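PDB 3RIQ: tailspike protein from Siphovirus 9NA, which probably binds the lipopolysaccharide of Salmonella through its receptor-binding domain and, as an endorhamnosidase, cleaves the O-antigen chain. Local coordinates for residues 326-332 with 348-354; 375-379 with 398-402. All blocks are in the same frame, centred on the assembly; numbering follows the deposited sequence.

Contact 1: residues 326-332 with 348-354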
ATOM      1  N   TRP A 326       4.406 -17.308   1.297  1.00 12.77           N
ATOM      2  CA  TRP A 326       4.030 -18.240   0.238  1.00 12.17           C
ATOM      3  C   TRP A 326       2.611 -18.774   0.335  1.00 12.47           C
ATOM      4  O   TRP A 326       1.916 -18.639   1.377  1.00 12.62           O
ATOM      5  CB  TRP A 326       5.031 -19.391   0.085  1.00 12.76           C
ATOM      6  CG  TRP A 326       4.973 -20.552   1.066  1.00 13.31           C
ATOM      7  CD1 TRP A 326       4.719 -20.521   2.427  1.00 13.73           C
ATOM      8  CD2 TRP A 326       5.305 -21.913   0.750  1.00 13.26           C
ATOM      9  NE1 TRP A 326       4.853 -21.819   2.966  1.00 13.67           N
ATOM     10  CE2 TRP A 326       5.206 -22.678   1.954  1.00 13.06           C
ATOM     11  CE3 TRP A 326       5.690 -22.562  -0.437  1.00 14.56           C
ATOM     12  CZ2 TRP A 326       5.483 -24.058   1.993  1.00 14.63           C
ATOM     13  CZ3 TRP A 326       5.980 -23.941  -0.401  1.00 15.56           C
ATOM     14  CH2 TRP A 326       5.873 -24.665   0.804  1.00 17.56           C
ATOM     15  N   TRP A 327       2.193 -19.358  -0.781  1.00 12.90           N
ATOM     16  CA  TRP A 327       0.824 -19.873  -0.956  1.00 12.32           C
ATOM     17  C   TRP A 327       0.830 -20.915  -2.061  1.00 13.27           C
ATOM     18  O   TRP A 327       1.788 -20.992  -2.856  1.00 13.54           O
ATOM     19  CB  TRP A 327      -0.167 -18.738  -1.333  1.00 13.92           C
ATOM     20  CG  TRP A 327       0.271 -17.967  -2.563  1.00 13.28           C
ATOM     21  CD1 TRP A 327      -0.008 -18.269  -3.878  1.00 14.44           C
ATOM     22  CD2 TRP A 327       1.126 -16.829  -2.583  1.00 13.54           C
ATOM     23  NE1 TRP A 327       0.614 -17.356  -4.722  1.00 13.79           N
ATOM     24  CE2 TRP A 327       1.320 -16.463  -3.954  1.00 14.03           C
ATOM     25  CE3 TRP A 327       1.748 -16.066  -1.576  1.00 14.51           C
ATOM     26  CZ2 TRP A 327       2.144 -15.380  -4.333  1.00 13.20           C
ATOM     27  CZ3 TRP A 327       2.523 -14.981  -1.941  1.00 14.26           C
ATOM     28  CH2 TRP A 327       2.709 -14.639  -3.319  1.00 13.49           C
ATOM     29  N   ASP A 328      -0.224 -21.721  -2.085  1.00 12.54           N
ATOM     30  CA  ASP A 328      -0.490 -22.588  -3.267  1.00 12.68           C
ATOM     31  C   ASP A 328      -1.918 -22.287  -3.746  1.00 13.49           C
ATOM     32  O   ASP A 328      -2.509 -21.274  -3.371  1.00 14.05           O
ATOM     33  CB  ASP A 328      -0.287 -24.097  -2.977  1.00 13.16           C
ATOM     34  CG  ASP A 328      -1.410 -24.697  -2.126  1.00 13.92           C
ATOM     35  OD1 ASP A 328      -2.099 -23.907  -1.444  1.00 15.06           O
ATOM     36  OD2 ASP A 328      -1.601 -25.944  -2.148  1.00 14.94           O
ATOM     37  N   GLY A 329      -2.476 -23.202  -4.514  1.00 12.73           N
ATOM     38  CA  GLY A 329      -3.819 -23.069  -5.039  1.00 14.26           C
ATOM     39  C   GLY A 329      -3.872 -22.122  -6.228  1.00 13.70           C
ATOM     40  O   GLY A 329      -2.840 -21.704  -6.787  1.00 14.06           O
ATOM     41  N   GLN A 330      -5.084 -21.848  -6.665  1.00 13.57           N
ATOM     42  CA  GLN A 330      -5.286 -20.969  -7.819  1.00 13.67           C
ATOM     43  C   GLN A 330      -6.401 -20.001  -7.584  1.00 13.83           C
ATOM     44  O   GLN A 330      -7.155 -20.136  -6.629  1.00 14.42           O
ATOM     45  CB  GLN A 330      -5.551 -21.782  -9.096  1.00 13.94           C
ATOM     46  CG  GLN A 330      -6.848 -22.634  -9.092  1.00 15.19           C
ATOM     47  CD  GLN A 330      -7.061 -23.288 -10.459  1.00 15.40           C
ATOM     48  OE1 GLN A 330      -7.318 -22.590 -11.466  1.00 18.32           O
ATOM     49  NE2 GLN A 330      -6.866 -24.592 -10.530  1.00 16.28           N
ATOM     50  N   LYS A 331      -6.447 -18.992  -8.449  1.00 13.23           N
ATOM     51  CA  LYS A 331      -7.415 -17.898  -8.398  1.00 13.63           C
ATOM     52  C   LYS A 331      -7.282 -17.065  -7.119  1.00 13.03           C
ATOM     53  O   LYS A 331      -8.206 -16.343  -6.746  1.00 12.85           O
ATOM     54  CB  LYS A 331      -8.844 -18.419  -8.564  1.00 14.84           C
ATOM     55  CG  LYS A 331      -9.090 -19.031  -9.939  1.00 16.32           C
ATOM     56  CD  LYS A 331     -10.494 -19.663 -10.036  1.00 22.05           C
ATOM     57  CE  LYS A 331     -11.507 -18.576 -10.492  1.00 28.12           C
ATOM     58  NZ  LYS A 331     -12.941 -18.879 -10.344  1.00 33.30           N
ATOM     59  N   ASN A 332      -6.111 -17.107  -6.507  1.00 12.33           N
ATOM     60  CA  ASN A 332      -5.792 -16.173  -5.418  1.00 11.85           C
ATOM     61  C   ASN A 332      -5.409 -14.812  -5.975  1.00 11.42           C
ATOM     62  O   ASN A 332      -4.889 -14.729  -7.089  1.00 12.30           O
ATOM     63  CB  ASN A 332      -4.631 -16.697  -4.575  1.00 12.23           C
ATOM     64  CG  ASN A 332      -4.884 -18.090  -4.004  1.00 12.72           C
ATOM     65  OD1 ASN A 332      -5.780 -18.298  -3.194  1.00 14.76           O
ATOM     66  ND2 ASN A 332      -4.075 -19.056  -4.417  1.00 12.69           N
ATOM     67  N   PHE A 348       7.032 -17.209  -2.778  1.00 13.58           N
ATOM     68  CA  PHE A 348       6.929 -18.500  -3.473  1.00 13.00           C
ATOM     69  C   PHE A 348       5.441 -18.786  -3.777  1.00 13.66           C
ATOM     70  O   PHE A 348       4.588 -18.798  -2.882  1.00 14.28           O
ATOM     71  CB  PHE A 348       7.556 -19.605  -2.590  1.00 13.51           C
ATOM     72  CG  PHE A 348       7.919 -20.885  -3.310  1.00 13.77           C
ATOM     73  CD1 PHE A 348       9.244 -21.364  -3.256  1.00 16.73           C
ATOM     74  CD2 PHE A 348       6.958 -21.676  -3.960  1.00 14.82           C
ATOM     75  CE1 PHE A 348       9.611 -22.600  -3.883  1.00 18.74           C
ATOM     76  CE2 PHE A 348       7.319 -22.896  -4.567  1.00 15.89           C
ATOM     77  CZ  PHE A 348       8.643 -23.355  -4.534  1.00 18.27           C
ATOM     78  N   ASP A 349       5.151 -19.014  -5.053  1.00 13.67           N
ATOM     79  CA  ASP A 349       3.835 -19.467  -5.513  1.00 12.67           C
ATOM     80  C   ASP A 349       3.940 -20.925  -5.923  1.00 13.10           C
ATOM     81  O   ASP A 349       4.541 -21.251  -6.976  1.00 13.50           O
ATOM     82  CB  ASP A 349       3.308 -18.556  -6.643  1.00 12.67           C
ATOM     83  CG  ASP A 349       1.914 -18.947  -7.133  1.00 14.56           C
ATOM     84  OD1 ASP A 349       1.487 -20.114  -7.000  1.00 15.07           O
ATOM     85  OD2 ASP A 349       1.253 -18.054  -7.705  1.00 15.81           O
ATOM     86  N   ARG A 350       3.383 -21.798  -5.075  1.00 14.01           N
ATOM     87  CA  ARG A 350       3.458 -23.244  -5.275  1.00 15.09           C
ATOM     88  C   ARG A 350       2.259 -23.738  -6.101  1.00 15.07           C
ATOM     89  O   ARG A 350       2.162 -24.934  -6.443  1.00 16.05           O
ATOM     90  CB  ARG A 350       3.518 -23.960  -3.905  1.00 15.98           C
ATOM     91  CG  ARG A 350       3.442 -25.477  -4.010  1.00 23.55           C
ATOM     92  CD  ARG A 350       4.735 -26.178  -3.879  1.00 28.00           C
ATOM     93  NE  ARG A 350       4.665 -26.657  -2.520  1.00 31.41           N
ATOM     94  CZ  ARG A 350       5.318 -27.676  -1.959  1.00 28.60           C
ATOM     95  NH1 ARG A 350       6.239 -28.418  -2.593  1.00 33.84           N
ATOM     96  NH2 ARG A 350       5.037 -27.920  -0.691  1.00 23.54           N
ATOM     97  N   GLY A 351       1.341 -22.828  -6.398  1.00 14.23           N
ATOM     98  CA  GLY A 351       0.131 -23.159  -7.164  1.00 14.47           C
ATOM     99  C   GLY A 351       0.250 -22.750  -8.620  1.00 14.55           C
ATOM    100  O   GLY A 351       1.308 -22.901  -9.249  1.00 15.07           O
ATOM    101  N   THR A 352      -0.855 -22.249  -9.167  1.00 14.34           N
ATOM    102  CA  THR A 352      -0.885 -21.827 -10.559  1.00 14.56           C
ATOM    103  C   THR A 352      -2.030 -20.836 -10.735  1.00 13.53           C
ATOM    104  O   THR A 352      -2.902 -20.752  -9.889  1.00 14.10           O
ATOM    105  CB  THR A 352      -1.090 -23.072 -11.491  1.00 14.26           C
ATOM    106  OG1 THR A 352      -0.910 -22.693 -12.851  1.00 16.18           O
ATOM    107  CG2 THR A 352      -2.509 -23.660 -11.322  1.00 15.80           C
ATOM    108  N   ASN A 353      -2.053 -20.087 -11.837  1.00 13.61           N
ATOM    109  CA  ASN A 353      -3.203 -19.264 -12.185  1.00 13.27           C
ATOM    110  C   ASN A 353      -3.563 -18.316 -11.036  1.00 13.75           C
ATOM    111  O   ASN A 353      -4.725 -18.142 -10.698  1.00 14.58           O
ATOM    112  CB  ASN A 353      -4.387 -20.171 -12.594  1.00 13.98           C
ATOM    113  CG  ASN A 353      -5.599 -19.392 -13.080  1.00 12.99           C
ATOM    114  OD1 ASN A 353      -5.463 -18.333 -13.701  1.00 14.17           O
ATOM    115  ND2 ASN A 353      -6.801 -19.910 -12.785  1.00 15.70           N
ATOM    116  N   ASN A 354      -2.534 -17.660 -10.488  1.00 12.89           N
ATOM    117  CA  ASN A 354      -2.716 -16.596  -9.492  1.00 12.97           C
ATOM    118  C   ASN A 354      -2.305 -15.253 -10.060  1.00 12.69           C
ATOM    119  O   ASN A 354      -1.508 -15.169 -10.998  1.00 13.59           O
ATOM    120  CB  ASN A 354      -1.901 -16.918  -8.215  1.00 13.19           C
ATOM    121  CG  ASN A 354      -2.388 -18.186  -7.530  1.00 11.98           C
ATOM    122  OD1 ASN A 354      -3.571 -18.301  -7.221  1.00 12.35           O
ATOM    123  ND2 ASN A 354      -1.493 -19.149  -7.333  1.00 13.97           N
TER
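Asp349 OD2 is gripped from one face of its carboxylate plane by two donors: Trp327 NE1, 3.1 Å away and well above that plane, and Asn354 ND2, close to the plane, 24° out of it, on the syn side. Ser380 OG bonds to the same oxygen, while OD1 receives Gly351 N in an Asx turn. Asparagine suits 354 because one amide both donates and accepts. With CG beside the backbone N (chi1 -63°), ND2 also reaches Gly329 O at 2.9 Å and OD1 takes Asn332 N. Thr352 N meets Gly329 O from the opposite face; positive phi favours glycine there. These segments are equivalent parts of successive coils of a right-handed parallel beta-helix. Asn332 and Asn354 lie side by side in like places of successive turns; their ND2-to-OD1 bond is weak, and Asn332 OD1 accepts from His310 N. Asn353 ND2 meets Gln330 OE1 at 3.0 Å; Gln330 NE2 goes to Gln305 O, and Asn353 OD1 takes Arg381 NH2. Where the strands pair and just beyond, Trp327 N donates to Phe348 O and Arg350 N to Trp327 O. Asp349 CA lies over the face of the Trp327 five-membered ring, a CH-pi contact, whereas on the other sheet face Trp326 turns an edge to the Phe348 ring, planes at 84°.

Contact 2: residues 375-379 with 398-402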
ATOM      1  N   VAL A 375      10.011 -17.380  -6.651  1.00 13.64           N
ATOM      2  CA  VAL A 375       9.696 -18.598  -7.410  1.00 13.77           C
ATOM      3  C   VAL A 375       8.207 -18.690  -7.670  1.00 13.65           C
ATOM      4  O   VAL A 375       7.396 -18.469  -6.742  1.00 14.16           O
ATOM      5  CB  VAL A 375      10.100 -19.889  -6.627  1.00 14.42           C
ATOM      6  CG1 VAL A 375       9.608 -21.142  -7.361  1.00 15.71           C
ATOM      7  CG2 VAL A 375      11.627 -19.939  -6.412  1.00 15.14           C
ATOM      8  N   CYS A 376       7.829 -19.067  -8.896  1.00 14.12           N
ATOM      9  CA  CYS A 376       6.458 -19.514  -9.175  1.00 14.83           C
ATOM     10  C   CYS A 376       6.577 -20.822  -9.922  1.00 14.96           C
ATOM     11  O   CYS A 376       7.356 -20.935 -10.924  1.00 16.18           O
ATOM     12  CB  CYS A 376       5.685 -18.544 -10.064  1.00 15.32           C
ATOM     13  SG  CYS A 376       5.494 -16.867  -9.414  1.00 16.96           S
ATOM     14  N   GLU A 377       5.787 -21.799  -9.483  1.00 16.56           N
ATOM     15  CA  GLU A 377       5.837 -23.144 -10.030  1.00 18.15           C
ATOM     16  C   GLU A 377       4.843 -23.352 -11.177  1.00 18.61           C
ATOM     17  O   GLU A 377       4.978 -24.307 -11.957  1.00 20.64           O
ATOM     18  CB  GLU A 377       5.611 -24.202  -8.920  1.00 18.93           C
ATOM     19  CG  GLU A 377       6.659 -24.218  -7.843  1.00 25.18           C
ATOM     20  CD  GLU A 377       7.768 -25.194  -8.095  1.00 32.41           C
ATOM     21  OE1 GLU A 377       7.903 -25.685  -9.244  1.00 37.22           O
ATOM     22  OE2 GLU A 377       8.498 -25.509  -7.127  1.00 36.71           O
ATOM     23  N   GLY A 378       3.837 -22.485 -11.294  1.00 18.25           N
ATOM     24  CA  GLY A 378       2.753 -22.724 -12.260  1.00 18.45           C
ATOM     25  C   GLY A 378       2.619 -21.533 -13.175  1.00 18.61           C
ATOM     26  O   GLY A 378       3.568 -20.763 -13.340  1.00 20.59           O
ATOM     27  N   GLY A 379       1.451 -21.356 -13.764  1.00 17.21           N
ATOM     28  CA  GLY A 379       1.293 -20.252 -14.705  1.00 16.39           C
ATOM     29  C   GLY A 379       0.621 -19.081 -14.035  1.00 15.86           C
ATOM     30  O   GLY A 379      -0.617 -18.919 -14.133  1.00 16.26           O
ATOM     31  N   TYR A 398      12.368 -16.791 -10.763  1.00 14.81           N
ATOM     32  CA  TYR A 398      12.372 -18.107 -11.390  1.00 14.87           C
ATOM     33  C   TYR A 398      10.910 -18.523 -11.518  1.00 14.92           C
ATOM     34  O   TYR A 398      10.280 -18.979 -10.559  1.00 14.70           O
ATOM     35  CB  TYR A 398      13.178 -19.122 -10.569  1.00 15.60           C
ATOM     36  CG  TYR A 398      13.334 -20.455 -11.273  1.00 16.55           C
ATOM     37  CD1 TYR A 398      14.390 -20.663 -12.147  1.00 21.26           C
ATOM     38  CD2 TYR A 398      12.423 -21.510 -11.076  1.00 18.14           C
ATOM     39  CE1 TYR A 398      14.548 -21.880 -12.806  1.00 22.46           C
ATOM     40  CE2 TYR A 398      12.574 -22.717 -11.730  1.00 21.22           C
ATOM     41  CZ  TYR A 398      13.634 -22.889 -12.608  1.00 23.20           C
ATOM     42  OH  TYR A 398      13.821 -24.086 -13.275  1.00 27.40           O
ATOM     43  N   ALA A 399      10.369 -18.339 -12.714  1.00 15.09           N
ATOM     44  CA  ALA A 399       8.920 -18.482 -12.931  1.00 15.84           C
ATOM     45  C   ALA A 399       8.682 -18.966 -14.374  1.00 15.95           C
ATOM     46  O   ALA A 399       8.054 -18.280 -15.176  1.00 15.29           O
ATOM     47  CB  ALA A 399       8.214 -17.144 -12.633  1.00 15.40           C
ATOM     48  N   PRO A 400       9.161 -20.177 -14.687  1.00 17.09           N
ATOM     49  CA  PRO A 400       9.279 -20.586 -16.092  1.00 17.71           C
ATOM     50  C   PRO A 400       7.989 -20.522 -16.898  1.00 18.07           C
ATOM     51  O   PRO A 400       8.036 -20.258 -18.093  1.00 18.16           O
ATOM     52  CB  PRO A 400       9.740 -22.043 -15.999  1.00 18.96           C
ATOM     53  CG  PRO A 400      10.281 -22.203 -14.658  1.00 20.27           C
ATOM     54  CD  PRO A 400       9.741 -21.173 -13.764  1.00 18.03           C
ATOM     55  N   SER A 401       6.851 -20.793 -16.252  1.00 17.14           N
ATOM     56  CA  SER A 401       5.572 -20.841 -16.944  1.00 18.23           C
ATOM     57  C   SER A 401       4.737 -19.586 -16.740  1.00 17.39           C
ATOM     58  O   SER A 401       3.592 -19.520 -17.186  1.00 19.56           O
ATOM     59  CB  SER A 401       4.775 -22.048 -16.464  1.00 19.39           C
ATOM     60  OG  SER A 401       5.451 -23.234 -16.824  1.00 23.67           O
ATOM     61  N   SER A 402       5.335 -18.564 -16.117  1.00 16.16           N
ATOM     62  CA  SER A 402       4.591 -17.346 -15.776  1.00 15.69           C
ATOM     63  C   SER A 402       4.907 -16.210 -16.720  1.00 15.61           C
ATOM     64  O   SER A 402       5.888 -16.276 -17.466  1.00 16.46           O
ATOM     65  CB  SER A 402       4.898 -16.932 -14.344  1.00 15.51           C
ATOM     66  OG  SER A 402       4.477 -17.937 -13.437  1.00 17.26           O
TER
HETATM   67  O   HOH W   1       6.114 -20.494 -13.508  1.00 22.99           O
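Two neighbouring coils of the right-handed parallel beta-helix meet here where their strands end and the chain turns a corner. Val375 and Tyr398 form a parallel bridge, and Cys376 N donates to Tyr398 O at 3.0 Å. The same carbonyl oxygen takes a CA-H...O contact from Val375, and CG1 of that valine lies 3.9 Å from it; the beta-branched side chain suits the extended backbone of the strand. Beyond the bridge the coils are joined through Ser402. Its hydroxyl donates to Gly378 O over 3.0 Å and in turn receives Ser380 N, so one small side chain ties the turn after one strand to the chain entering the next. This position follows from chi1 of -62°, which sets OG beside its own backbone N and opposite the carbonyl carbon.

Ser402 also closes a type I turn that starts at Ala399, with Ser402 N bonded to Ala399 O. Pro400 fits the second position of that turn because its ring fixes phi near the required value, and the imide nitrogen has no hydrogen to satisfy. Inside the corner sits a water that donates to Cys376 O and, at 2.6 Å, to Gly378 O, while accepting from Ser401 N at 2.9 Å. Small side chains pack between the coils: Cys376 CB rests 3.9 Å from Ala399 CB and 3.6 Å from Ser402 OG, and both Cys376 and Ser402 lean on Leu382 of strand 381-388.

Past the strand ends no backbone N-H...O bond joins these two segments directly, though Ala399 CA approaches Cys376 O and Gly379 CA approaches Ser401 O in CA-H...O contacts. The corner is held instead by a serine hydroxyl and a water, and Gly378 O accepts from both.

Contact 1 and contact 2 belong to the same face of the beta-helix, alternate steps of one stack joined by the pairing of 347-349 with 374-376, with centres about 10 Å apart. Across that pairing Asp349 N lies 2.9 Å from Val375 O and Asp349 O 2.9 Å from Glu377 N, both probable hydrogen bonds. Beyond the strands, Thr352 OG1 bonds to Gly379 N, and Phe348 CZ packs 3.4 Å from Glu377 OE2. Corner chemistry differs along the stack. In 326-332 with 348-354 an aspartate and asparagines carry the turn, whereas in 375-379 with 398-402 a serine and a water do so. Ser380, bonded to Asp349 and Ser402, spans both.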